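Local coordinates for 4-carboxymuconolactone decarboxylase (Sinorhizobium meliloti, PDB 4G9Q), which belongs to the carboxymuconolactone decarboxylase family, forms an all-helical trimer and may have peroxiredoxin activity, at residues A[224-229]-A[263-267]; A[112-117]-A[203-207]; A[76-80]-A[239-244]; A[67-71]-A[235-240]. One frame throughout, in Å; residues are numbered along the deposited sequence.

Interaction 1 of 4, residues A[224-229]-A[263-267]; sequences LNKALD and VFEKR
Val263 of helix 250-267 sits between Leu224 and Leu228 of helix 220-229, and this is the closely packed part of the contact. With its CG anti to the backbone N (chi1 178°), Leu224 sends CD2 to 3.9 Å from Val263 CB, while Leu228 CD1 lies 3.8 Å from Val263 CG1. The same Leu228 methyl reaches the edge of the Phe264 ring near its plane, 4.0 Å from CE1. Glu234 of helix 234-248 and Val176 of the second subunit also pack on Phe264. Toward solvent the chemistry turns polar. The Arg267 guanidinium lies over Leu228, whose CB is centred beneath one face, 3.4 Å from the plane. End-on, NH1 and NH2 of Arg267 both grip a single oxygen, Asp229 OD1, at 2.9 and 3.2 Å; the NH1 bond is the straighter (155°), and both donors come from the same face of the carboxylate. A serine in place of Arg267 would probably leave Asp229 without its positive mate and Leu228 without its lid. An apolar seam edged by an exposed salt bridge, between helix segments crossing at -56°, is ordinary helix-helix packing of an all-alpha fold.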
loop_
_atom_site.group_PDB
_atom_site.type_symbol
_atom_site.label_atom_id
_atom_site.label_comp_id
_atom_site.label_asym_id
_atom_site.label_seq_id
_atom_site.Cartn_x
_atom_site.Cartn_y
_atom_site.Cartn_z
ATOM N N LEU A 224 13.331 11.594 -11.394
ATOM C CA LEU A 224 12.771 12.627 -12.270
ATOM C C LEU A 224 13.883 13.362 -13.018
ATOM O O LEU A 224 13.764 13.618 -14.215
ATOM C CB LEU A 224 11.880 13.603 -11.500
ATOM C CG LEU A 224 11.277 14.757 -12.313
ATOM C CD1 LEU A 224 10.411 14.256 -13.470
ATOM C CD2 LEU A 224 10.481 15.670 -11.397
ATOM N N ASN A 225 14.969 13.683 -12.316
ATOM C CA ASN A 225 16.145 14.244 -12.975
ATOM C C ASN A 225 16.636 13.318 -14.077
ATOM O O ASN A 225 16.915 13.758 -15.187
ATOM C CB ASN A 225 17.266 14.522 -11.974
ATOM C CG ASN A 225 17.101 15.846 -11.265
ATOM O OD1 ASN A 225 17.070 15.904 -10.036
ATOM N ND2 ASN A 225 17.003 16.919 -12.036
ATOM N N LYS A 226 16.706 12.026 -13.767
ATOM C CA LYS A 226 17.135 11.026 -14.740
ATOM C C LYS A 226 16.198 10.966 -15.952
ATOM O O LYS A 226 16.661 10.888 -17.088
ATOM C CB LYS A 226 17.271 9.658 -14.062
ATOM C CG LYS A 226 18.075 8.637 -14.852
ATOM C CD LYS A 226 18.339 7.386 -14.016
ATOM C CE LYS A 226 19.059 6.298 -14.819
ATOM N NZ LYS A 226 20.407 6.727 -15.308
ATOM N N ALA A 227 14.889 11.030 -15.705
ATOM C CA ALA A 227 13.885 11.033 -16.770
ATOM C C ALA A 227 14.041 12.242 -17.688
ATOM O O ALA A 227 13.972 12.119 -18.912
ATOM C CB ALA A 227 12.475 11.008 -16.169
ATOM N N LEU A 228 14.247 13.409 -17.084
ATOM C CA LEU A 228 14.427 14.643 -17.842
ATOM C C LEU A 228 15.737 14.595 -18.630
ATOM O O LEU A 228 15.755 14.965 -19.804
ATOM C CB LEU A 228 14.359 15.866 -16.919
ATOM C CG LEU A 228 13.011 16.119 -16.223
ATOM C CD1 LEU A 228 13.168 17.141 -15.111
ATOM C CD2 LEU A 228 11.904 16.555 -17.200
ATOM N N ASP A 229 16.805 14.109 -17.990
ATOM C CA ASP A 229 18.090 13.857 -18.671
ATOM C C ASP A 229 17.905 12.906 -19.854
ATOM O O ASP A 229 18.531 13.083 -20.904
ATOM C CB ASP A 229 19.132 13.251 -17.718
ATOM C CG ASP A 229 19.623 14.223 -16.652
ATOM O OD1 ASP A 229 19.340 15.440 -16.727
ATOM O OD2 ASP A 229 20.303 13.750 -15.715
ATOM N N VAL A 263 12.730 20.184 -8.578
ATOM C CA VAL A 263 13.543 19.669 -9.681
ATOM C C VAL A 263 13.553 20.656 -10.848
ATOM O O VAL A 263 14.617 21.008 -11.350
ATOM C CB VAL A 263 13.074 18.269 -10.144
ATOM C CG1 VAL A 263 13.746 17.873 -11.457
ATOM C CG2 VAL A 263 13.375 17.224 -9.071
ATOM N N PHE A 264 12.375 21.112 -11.266
ATOM C CA PHE A 264 12.289 22.044 -12.397
ATOM C C PHE A 264 13.078 23.325 -12.117
ATOM O O PHE A 264 13.790 23.840 -12.992
ATOM C CB PHE A 264 10.829 22.388 -12.736
ATOM C CG PHE A 264 9.982 21.206 -13.152
ATOM C CD1 PHE A 264 10.547 20.059 -13.705
ATOM C CD2 PHE A 264 8.593 21.267 -13.018
ATOM C CE1 PHE A 264 9.743 18.979 -14.088
ATOM C CE2 PHE A 264 7.779 20.199 -13.411
ATOM C CZ PHE A 264 8.355 19.053 -13.943
ATOM N N GLU A 265 12.958 23.829 -10.892
ATOM C CA GLU A 265 13.631 25.067 -10.509
ATOM C C GLU A 265 15.143 24.888 -10.438
ATOM O O GLU A 265 15.897 25.771 -10.853
ATOM C CB GLU A 265 13.083 25.603 -9.186
ATOM C CG GLU A 265 11.657 26.131 -9.309
ATOM C CD GLU A 265 11.158 26.828 -8.060
ATOM O OE1 GLU A 265 11.844 26.783 -7.012
ATOM O OE2 GLU A 265 10.064 27.427 -8.129
ATOM N N LYS A 266 15.577 23.738 -9.928
ATOM C CA LYS A 266 17.004 23.442 -9.807
ATOM C C LYS A 266 17.686 23.343 -11.175
ATOM O O LYS A 266 18.830 23.783 -11.318
ATOM C CB LYS A 266 17.232 22.170 -8.984
ATOM C CG LYS A 266 18.691 21.752 -8.830
ATOM C CD LYS A 266 19.306 22.290 -7.554
ATOM C CE LYS A 266 20.689 21.695 -7.330
ATOM N NZ LYS A 266 21.366 22.311 -6.161
ATOM N N ARG A 267 16.986 22.785 -12.169
ATOM C CA ARG A 267 17.542 22.659 -13.526
ATOM C C ARG A 267 17.717 24.018 -14.201
ATOM O O ARG A 267 18.461 24.134 -15.171
ATOM C CB ARG A 267 16.722 21.736 -14.447
ATOM C CG ARG A 267 15.802 20.733 -13.774
ATOM C CD ARG A 267 16.065 19.271 -14.144
ATOM N NE ARG A 267 16.297 18.985 -15.563
ATOM C CZ ARG A 267 17.051 17.972 -15.992
ATOM N NH1 ARG A 267 17.634 17.166 -15.114
ATOM N NH2 ARG A 267 17.233 17.762 -17.290
#

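Interaction 2 of 4, residues A[112-117]-A[203-207]; sequences ETITHL and RSLVT
Segments 112-117 and 203-207 cross at -57° with their axes 10.5 Å from each other, and the CA atoms of Thr113 and Val206 lie 7.0 Å apart. This is buried helix-helix packing near the centre of the all-alpha fold, joining one helix from each of the chain's two carboxymuconolactone decarboxylase family regions. Arg203 and His116 carry the largest shares of it. A bend at chi3 (-65°) swings the Arg203 guanidinium so that NH1 and NH2 both donate to one oxygen, Glu112 OE2, at 3.1 and 2.9 Å. They meet the anti side of a carboxylate turned 83° from the guanidinium plane. Arg195 adds a second salt bridge to that oxygen through NE, and its carbonyl takes a bond from Arg203 NH2, so the buried charges are shared among three side chains. Nearer the backbone, the aliphatic part of Arg203 covers a face of His116 in a CH-pi contact, CG lying 3.5 Å from the ring centroid and offset toward the rim. Tyr120 stacks with this imidazole and Trp193 meets it edge-to-face. With a serine here instead of Arg203, Glu112 would probably have to rely on Arg195 and a gap would open over the histidine face. Val206 packs CG1 beside Thr113. At the far edge of the ring, His116 NE2 donates to Thr207 OG1 at 2.7 Å, and that hydroxyl in turn donates a hydrogen bond to Arg203 O, also at 2.7 Å.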
loop_
_atom_site.group_PDB
_atom_site.type_symbol
_atom_site.label_atom_id
_atom_site.label_comp_id
_atom_site.label_asym_id
_atom_site.label_seq_id
_atom_site.Cartn_x
_atom_site.Cartn_y
_atom_site.Cartn_z
ATOM N N GLU A 112 9.367 -6.002 -20.128
ATOM C CA GLU A 112 10.465 -5.343 -19.417
ATOM C C GLU A 112 9.980 -4.492 -18.245
ATOM O O GLU A 112 10.674 -4.380 -17.234
ATOM C CB GLU A 112 11.324 -4.521 -20.386
ATOM C CG GLU A 112 12.629 -3.988 -19.783
ATOM C CD GLU A 112 13.613 -5.081 -19.386
ATOM O OE1 GLU A 112 13.383 -6.271 -19.716
ATOM O OE2 GLU A 112 14.626 -4.746 -18.740
ATOM N N THR A 113 8.786 -3.913 -18.367
ATOM C CA THR A 113 8.217 -3.121 -17.271
ATOM C C THR A 113 8.005 -3.994 -16.034
ATOM O O THR A 113 8.320 -3.588 -14.909
ATOM C CB THR A 113 6.902 -2.437 -17.697
ATOM O OG1 THR A 113 7.191 -1.511 -18.747
ATOM C CG2 THR A 113 6.265 -1.680 -16.526
ATOM N N ILE A 114 7.486 -5.194 -16.260
ATOM C CA ILE A 114 7.282 -6.175 -15.195
ATOM C C ILE A 114 8.612 -6.517 -14.505
ATOM O O ILE A 114 8.708 -6.478 -13.281
ATOM C CB ILE A 114 6.538 -7.421 -15.731
ATOM C CG1 ILE A 114 5.119 -7.004 -16.147
ATOM C CG2 ILE A 114 6.496 -8.537 -14.679
ATOM C CD1 ILE A 114 4.399 -7.978 -17.062
ATOM N N THR A 115 9.642 -6.815 -15.296
ATOM C CA THR A 115 10.953 -7.145 -14.736
ATOM C C THR A 115 11.556 -5.975 -13.964
ATOM O O THR A 115 12.111 -6.157 -12.873
ATOM C CB THR A 115 11.909 -7.627 -15.832
ATOM O OG1 THR A 115 11.361 -8.814 -16.419
ATOM C CG2 THR A 115 13.291 -7.931 -15.267
ATOM N N HIS A 116 11.444 -4.778 -14.535
ATOM C CA HIS A 116 11.949 -3.580 -13.895
ATOM C C HIS A 116 11.273 -3.350 -12.548
ATOM O O HIS A 116 11.934 -3.034 -11.558
ATOM C CB HIS A 116 11.745 -2.355 -14.796
ATOM C CG HIS A 116 12.447 -1.134 -14.297
ATOM N ND1 HIS A 116 13.810 -0.971 -14.400
ATOM C CD2 HIS A 116 11.979 -0.028 -13.670
ATOM C CE1 HIS A 116 14.155 0.182 -13.854
ATOM N NE2 HIS A 116 13.062 0.775 -13.407
ATOM N N LEU A 117 9.955 -3.525 -12.516
ATOM C CA LEU A 117 9.205 -3.274 -11.292
ATOM C C LEU A 117 9.310 -4.386 -10.251
ATOM O O LEU A 117 8.947 -4.169 -9.098
ATOM C CB LEU A 117 7.752 -2.892 -11.597
ATOM C CG LEU A 117 7.631 -1.563 -12.360
ATOM C CD1 LEU A 117 6.171 -1.209 -12.544
ATOM C CD2 LEU A 117 8.391 -0.423 -11.673
ATOM N N ARG A 203 12.174 3.619 -19.335
ATOM C CA ARG A 203 12.487 2.980 -18.054
ATOM C C ARG A 203 12.352 3.987 -16.910
ATOM O O ARG A 203 11.827 3.663 -15.847
ATOM C CB ARG A 203 13.881 2.347 -18.072
ATOM C CG ARG A 203 14.120 1.366 -16.928
ATOM C CD ARG A 203 15.497 0.705 -17.016
ATOM N NE ARG A 203 15.638 -0.139 -18.205
ATOM C CZ ARG A 203 15.230 -1.406 -18.290
ATOM N NH1 ARG A 203 14.634 -2.003 -17.259
ATOM N NH2 ARG A 203 15.409 -2.076 -19.419
ATOM N N SER A 204 12.810 5.213 -17.146
ATOM C CA SER A 204 12.645 6.289 -16.172
ATOM C C SER A 204 11.169 6.645 -15.998
ATOM O O SER A 204 10.719 6.894 -14.877
ATOM C CB SER A 204 13.453 7.516 -16.590
ATOM O OG SER A 204 14.843 7.287 -16.392
ATOM N N LEU A 205 10.427 6.664 -17.107
ATOM C CA LEU A 205 8.985 6.923 -17.075
ATOM C C LEU A 205 8.252 5.925 -16.171
ATOM O O LEU A 205 7.479 6.323 -15.301
ATOM C CB LEU A 205 8.395 6.908 -18.493
ATOM C CG LEU A 205 6.883 7.128 -18.627
ATOM C CD1 LEU A 205 6.485 8.490 -18.065
ATOM C CD2 LEU A 205 6.442 6.995 -20.077
ATOM N N VAL A 206 8.496 4.633 -16.376
ATOM C CA VAL A 206 7.838 3.616 -15.550
ATOM C C VAL A 206 8.272 3.709 -14.080
ATOM O O VAL A 206 7.461 3.488 -13.180
ATOM C CB VAL A 206 7.983 2.165 -16.109
ATOM C CG1 VAL A 206 7.234 2.016 -17.440
ATOM C CG2 VAL A 206 9.427 1.754 -16.268
ATOM N N THR A 207 9.541 4.052 -13.850
ATOM C CA THR A 207 10.057 4.218 -12.490
ATOM C C THR A 207 9.364 5.380 -11.774
ATOM O O THR A 207 8.863 5.201 -10.661
ATOM C CB THR A 207 11.591 4.401 -12.458
ATOM O OG1 THR A 207 12.206 3.326 -13.177
ATOM C CG2 THR A 207 12.111 4.411 -11.019
#

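Interaction 3 of 4, residues A[76-80]-A[239-244]; sequences RSLVT and EVITHL
The guanidinium of Arg76 and the imidazole of His243 meet edge to edge, and their planes are well away from parallel. Along the guanidinium edge lie His243 ND1, Glu239 OE1 and a water; on the ring, Arg76 NH1 and Thr80 OG1 hold the edge at ND1 and NE2, while the Tyr247 ring stacks with the imidazole and Trp66 meets it edge-to-face. Arg76 NH1 donates to His243 ND1 at 3.1 Å, tilted 26° from the ring plane. Arg76 NH2 reaches Glu239 OE1 at 3.0 Å from above the carboxylate plane, and the water accepts from Arg76 NH1 while donating to Glu239 O and, at 2.6 Å, to Glu239 OE1. That oxygen also takes a salt bridge from Arg68, and Arg76 NE is bound to Leu71 O. His243 CG stands anti to the backbone N (chi1 -168°), which carries the ring across to helix 73-86, where NE2 donates to Thr80 OG1 at 2.8 Å. The hydroxyl in turn donates to Arg76 O, which Thr80 N approaches from the opposite face. A bond at each nitrogen fixes the ring's rotation. Beneath this polar layer Val79 CG1 packs 3.7 Å from Leu244 CD2, and Val79 CG2 4.0 Å from Val240 CG2. The two segments cross at -54°; Leu205 of helix 200-213 closes on both valines, Tyr96 of helix 93-102 touches Thr80, and Leu180 of the second subunit packs on Ile241 and Thr242.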
loop_
_atom_site.group_PDB
_atom_site.type_symbol
_atom_site.label_atom_id
_atom_site.label_comp_id
_atom_site.label_asym_id
_atom_site.label_seq_id
_atom_site.Cartn_x
_atom_site.Cartn_y
_atom_site.Cartn_z
ATOM N N ARG A 76 0.804 7.088 -21.833
ATOM C CA ARG A 76 -0.214 6.934 -20.784
ATOM C C ARG A 76 -0.436 5.464 -20.421
ATOM O O ARG A 76 -0.635 5.130 -19.252
ATOM C CB ARG A 76 -1.534 7.604 -21.178
ATOM C CG ARG A 76 -1.486 9.109 -21.058
ATOM C CD ARG A 76 -2.802 9.774 -21.451
ATOM N NE ARG A 76 -2.555 11.200 -21.650
ATOM C CZ ARG A 76 -2.585 12.112 -20.682
ATOM N NH1 ARG A 76 -2.891 11.766 -19.433
ATOM N NH2 ARG A 76 -2.319 13.378 -20.969
ATOM N N SER A 77 -0.388 4.589 -21.422
ATOM C CA SER A 77 -0.503 3.153 -21.169
ATOM C C SER A 77 0.651 2.628 -20.305
ATOM O O SER A 77 0.420 1.858 -19.373
ATOM C CB SER A 77 -0.610 2.370 -22.479
ATOM O OG SER A 77 -1.903 2.501 -23.050
ATOM N N LEU A 78 1.880 3.055 -20.601
ATOM C CA LEU A 78 3.035 2.677 -19.783
ATOM C C LEU A 78 2.901 3.168 -18.344
ATOM O O LEU A 78 3.177 2.427 -17.400
ATOM C CB LEU A 78 4.341 3.194 -20.394
ATOM C CG LEU A 78 4.924 2.375 -21.549
ATOM C CD1 LEU A 78 6.055 3.161 -22.195
ATOM C CD2 LEU A 78 5.408 1.003 -21.076
ATOM N N VAL A 79 2.473 4.419 -18.188
ATOM C CA VAL A 79 2.254 5.019 -16.867
ATOM C C VAL A 79 1.183 4.255 -16.083
ATOM O O VAL A 79 1.336 3.997 -14.882
ATOM C CB VAL A 79 1.868 6.509 -17.000
ATOM C CG1 VAL A 79 1.362 7.079 -15.678
ATOM C CG2 VAL A 79 3.066 7.319 -17.502
ATOM N N THR A 80 0.107 3.894 -16.776
ATOM C CA THR A 80 -1.017 3.197 -16.151
ATOM C C THR A 80 -0.617 1.783 -15.720
ATOM O O THR A 80 -0.910 1.370 -14.593
ATOM C CB THR A 80 -2.238 3.153 -17.084
ATOM O OG1 THR A 80 -2.547 4.488 -17.506
ATOM C CG2 THR A 80 -3.458 2.562 -16.360
ATOM N N GLU A 239 2.063 15.886 -16.991
ATOM C CA GLU A 239 0.950 15.039 -17.427
ATOM C C GLU A 239 0.966 13.685 -16.724
ATOM O O GLU A 239 -0.093 13.133 -16.434
ATOM C CB GLU A 239 0.951 14.838 -18.949
ATOM C CG GLU A 239 0.658 16.109 -19.765
ATOM C CD GLU A 239 -0.773 16.629 -19.621
ATOM O OE1 GLU A 239 -1.702 15.838 -19.346
ATOM O OE2 GLU A 239 -0.970 17.849 -19.807
ATOM N N VAL A 240 2.164 13.158 -16.465
ATOM C CA VAL A 240 2.320 11.895 -15.723
ATOM C C VAL A 240 1.711 12.035 -14.322
ATOM O O VAL A 240 0.896 11.215 -13.898
ATOM C CB VAL A 240 3.809 11.453 -15.632
ATOM C CG1 VAL A 240 3.972 10.282 -14.670
ATOM C CG2 VAL A 240 4.342 11.077 -17.011
ATOM N N ILE A 241 2.093 13.098 -13.624
ATOM C CA ILE A 241 1.560 13.377 -12.293
ATOM C C ILE A 241 0.041 13.546 -12.351
ATOM O O ILE A 241 -0.678 13.026 -11.498
ATOM C CB ILE A 241 2.236 14.616 -11.662
ATOM C CG1 ILE A 241 3.737 14.352 -11.476
ATOM C CG2 ILE A 241 1.583 14.979 -10.328
ATOM C CD1 ILE A 241 4.554 15.576 -11.079
ATOM N N THR A 242 -0.437 14.265 -13.364
ATOM C CA THR A 242 -1.872 14.517 -13.527
ATOM C C THR A 242 -2.655 13.222 -13.783
ATOM O O THR A 242 -3.701 12.979 -13.170
ATOM C CB THR A 242 -2.111 15.556 -14.639
ATOM O OG1 THR A 242 -1.374 16.744 -14.327
ATOM C CG2 THR A 242 -3.599 15.899 -14.768
ATOM N N HIS A 243 -2.128 12.381 -14.671
ATOM C CA HIS A 243 -2.726 11.085 -14.975
ATOM C C HIS A 243 -2.826 10.224 -13.709
ATOM O O HIS A 243 -3.851 9.582 -13.450
ATOM C CB HIS A 243 -1.887 10.388 -16.053
ATOM C CG HIS A 243 -2.539 9.186 -16.654
ATOM N ND1 HIS A 243 -3.431 9.270 -17.704
ATOM C CD2 HIS A 243 -2.409 7.868 -16.374
ATOM C CE1 HIS A 243 -3.827 8.054 -18.037
ATOM N NE2 HIS A 243 -3.228 7.187 -17.240
ATOM N N LEU A 244 -1.766 10.254 -12.908
ATOM C CA LEU A 244 -1.680 9.442 -11.702
ATOM C C LEU A 244 -2.569 9.921 -10.555
ATOM O O LEU A 244 -2.843 9.153 -9.635
ATOM C CB LEU A 244 -0.226 9.325 -11.242
ATOM C CG LEU A 244 0.654 8.475 -12.162
ATOM C CD1 LEU A 244 2.107 8.544 -11.706
ATOM C CD2 LEU A 244 0.160 7.031 -12.206
HETATM O O HOH W 1 -2.468 13.956 -17.656
#

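Interaction 4 of 4, residues A[67-71]-A[235-240]; sequences QRPGL and EQAAEV
Arg68 and Glu239 form a side-on, two-bonded salt bridge: Arg68 NE donates to Glu239 OE1 at 2.9 Å and Arg68 NH2 to Glu239 OE2 at 3.0 Å. Each oxygen uses its syn lone pair, and the two flat groups are nearly coplanar, 16° apart. A bend at chi3 (59°) of Arg68 turns NE and NH2 together toward the carboxylate. Beside the pair, Leu71 lays its chain against the helix: CB is 3.6 Å from Glu239 CB, CD1 3.8 Å from Gln236 CG, and CD2 4.0 Å from Val240 CG2. The aliphatic part of Glu239 is thus packed while its acid end is gripped. Gly70 runs close over the helix, its backbone lying by Glu235 and Glu239 where a side chain would collide with the Glu235 carboxylate. In the next shell a water accepts from Gly70 N at 2.9 Å and donates to Glu239 OE2, tying the backbone to the salt bridge. The type I turn from Arg68 to Leu71 sets these groups side by side, Arg76 NH2 binds Arg68 O, and Gln236 OE1 is held by Ser233 N. The turn lies in the connection between helices 51-65 and 73-86, laid across the early turns of helix 234-248, with Tyr183 of the second subunit packing on Arg68.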
loop_
_atom_site.group_PDB
_atom_site.type_symbol
_atom_site.label_atom_id
_atom_site.label_comp_id
_atom_site.label_asym_id
_atom_site.label_seq_id
_atom_site.Cartn_x
_atom_site.Cartn_y
_atom_site.Cartn_z
ATOM N N GLN A 67 -7.457 11.987 -23.099
ATOM C CA GLN A 67 -7.466 12.766 -24.340
ATOM C C GLN A 67 -6.550 13.989 -24.314
ATOM O O GLN A 67 -6.417 14.685 -25.331
ATOM C CB GLN A 67 -8.895 13.191 -24.704
ATOM C CG GLN A 67 -9.869 12.031 -24.906
ATOM C CD GLN A 67 -9.316 10.928 -25.793
ATOM O OE1 GLN A 67 -9.119 9.797 -25.344
ATOM N NE2 GLN A 67 -9.057 11.252 -27.057
ATOM N N ARG A 68 -5.913 14.249 -23.168
ATOM C CA ARG A 68 -5.003 15.388 -23.035
ATOM C C ARG A 68 -3.765 15.154 -23.901
ATOM O O ARG A 68 -3.038 14.185 -23.692
ATOM C CB ARG A 68 -4.598 15.619 -21.580
ATOM C CG ARG A 68 -5.734 16.032 -20.660
ATOM C CD ARG A 68 -5.231 16.249 -19.228
ATOM N NE ARG A 68 -4.189 17.273 -19.157
ATOM C CZ ARG A 68 -4.409 18.579 -19.047
ATOM N NH1 ARG A 68 -5.649 19.055 -18.990
ATOM N NH2 ARG A 68 -3.381 19.416 -18.995
ATOM N N PRO A 69 -3.537 16.038 -24.889
ATOM C CA PRO A 69 -2.547 15.751 -25.934
ATOM C C PRO A 69 -1.077 15.885 -25.525
ATOM O O PRO A 69 -0.202 15.444 -26.276
ATOM C CB PRO A 69 -2.887 16.780 -27.020
ATOM C CG PRO A 69 -3.490 17.912 -26.275
ATOM C CD PRO A 69 -4.280 17.282 -25.163
ATOM N N GLY A 70 -0.811 16.479 -24.358
ATOM C CA GLY A 70 0.558 16.678 -23.872
ATOM C C GLY A 70 1.329 15.391 -23.631
ATOM O O GLY A 70 2.559 15.379 -23.632
ATOM N N LEU A 71 0.594 14.309 -23.413
ATOM C CA LEU A 71 1.179 12.990 -23.241
ATOM C C LEU A 71 0.329 12.026 -24.053
ATOM O O LEU A 71 -0.897 11.991 -23.897
ATOM C CB LEU A 71 1.184 12.596 -21.760
ATOM C CG LEU A 71 1.988 11.360 -21.344
ATOM C CD1 LEU A 71 3.498 11.619 -21.438
ATOM C CD2 LEU A 71 1.598 10.962 -19.915
ATOM N N GLU A 235 6.584 19.151 -19.427
ATOM C CA GLU A 235 5.125 19.074 -19.578
ATOM C C GLU A 235 4.643 17.628 -19.570
ATOM O O GLU A 235 3.584 17.333 -19.023
ATOM C CB GLU A 235 4.607 19.846 -20.806
ATOM C CG GLU A 235 4.906 19.235 -22.180
ATOM C CD GLU A 235 3.894 18.177 -22.623
ATOM O OE1 GLU A 235 2.794 18.073 -22.025
ATOM O OE2 GLU A 235 4.207 17.442 -23.585
ATOM N N GLN A 236 5.431 16.728 -20.164
ATOM C CA GLN A 236 5.116 15.298 -20.112
ATOM C C GLN A 236 5.105 14.814 -18.661
ATOM O O GLN A 236 4.190 14.095 -18.251
ATOM C CB GLN A 236 6.098 14.486 -20.965
ATOM C CG GLN A 236 5.760 14.525 -22.464
ATOM C CD GLN A 236 6.885 14.046 -23.370
ATOM O OE1 GLN A 236 8.002 13.774 -22.927
ATOM N NE2 GLN A 236 6.588 13.956 -24.662
ATOM N N ALA A 237 6.111 15.227 -17.887
ATOM C CA ALA A 237 6.198 14.868 -16.469
ATOM C C ALA A 237 4.995 15.395 -15.693
ATOM O O ALA A 237 4.463 14.708 -14.826
ATOM C CB ALA A 237 7.504 15.375 -15.859
ATOM N N ALA A 238 4.558 16.610 -16.019
ATOM C CA ALA A 238 3.369 17.187 -15.395
ATOM C C ALA A 238 2.129 16.364 -15.750
ATOM O O ALA A 238 1.255 16.163 -14.908
ATOM C CB ALA A 238 3.193 18.645 -15.815
ATOM N N GLU A 239 2.063 15.886 -16.991
ATOM C CA GLU A 239 0.950 15.039 -17.427
ATOM C C GLU A 239 0.966 13.685 -16.724
ATOM O O GLU A 239 -0.093 13.133 -16.434
ATOM C CB GLU A 239 0.951 14.838 -18.949
ATOM C CG GLU A 239 0.658 16.109 -19.765
ATOM C CD GLU A 239 -0.773 16.629 -19.621
ATOM O OE1 GLU A 239 -1.702 15.838 -19.346
ATOM O OE2 GLU A 239 -0.970 17.849 -19.807
ATOM N N VAL A 240 2.164 13.158 -16.465
ATOM C CA VAL A 240 2.320 11.895 -15.723
ATOM C C VAL A 240 1.711 12.035 -14.322
ATOM O O VAL A 240 0.896 11.215 -13.898
ATOM C CB VAL A 240 3.809 11.453 -15.632
ATOM C CG1 VAL A 240 3.972 10.282 -14.670
ATOM C CG2 VAL A 240 4.342 11.077 -17.011
HETATM O O HOH W 2 -2.306 18.228 -22.554
#

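How the interactions relate
Interactions 2 and 3 are core contacts, fully buried, their centres about 13 Å apart. They repeat one chemistry, an arginine reaching a glutamate and a histidine bonded to a threonine, across two different helix pairs, and Leu205 of interaction 2 packs against Val79 and Val240 of interaction 3. Interactions 1 and 4 lie farther out and are partly buried; there a salt bridge borders apolar packing, exposed in 224-229/263-267 and better covered in 67-71/235-240. Interactions 3 and 4 share Glu239 and Val240 of helix 234-248, so one carboxylate serves arginines from a loop and from a helix. Ala237 of that helix touches Leu224 and Phe264 of interaction 1, and Ser204 joins interaction 2 to helix 220-229.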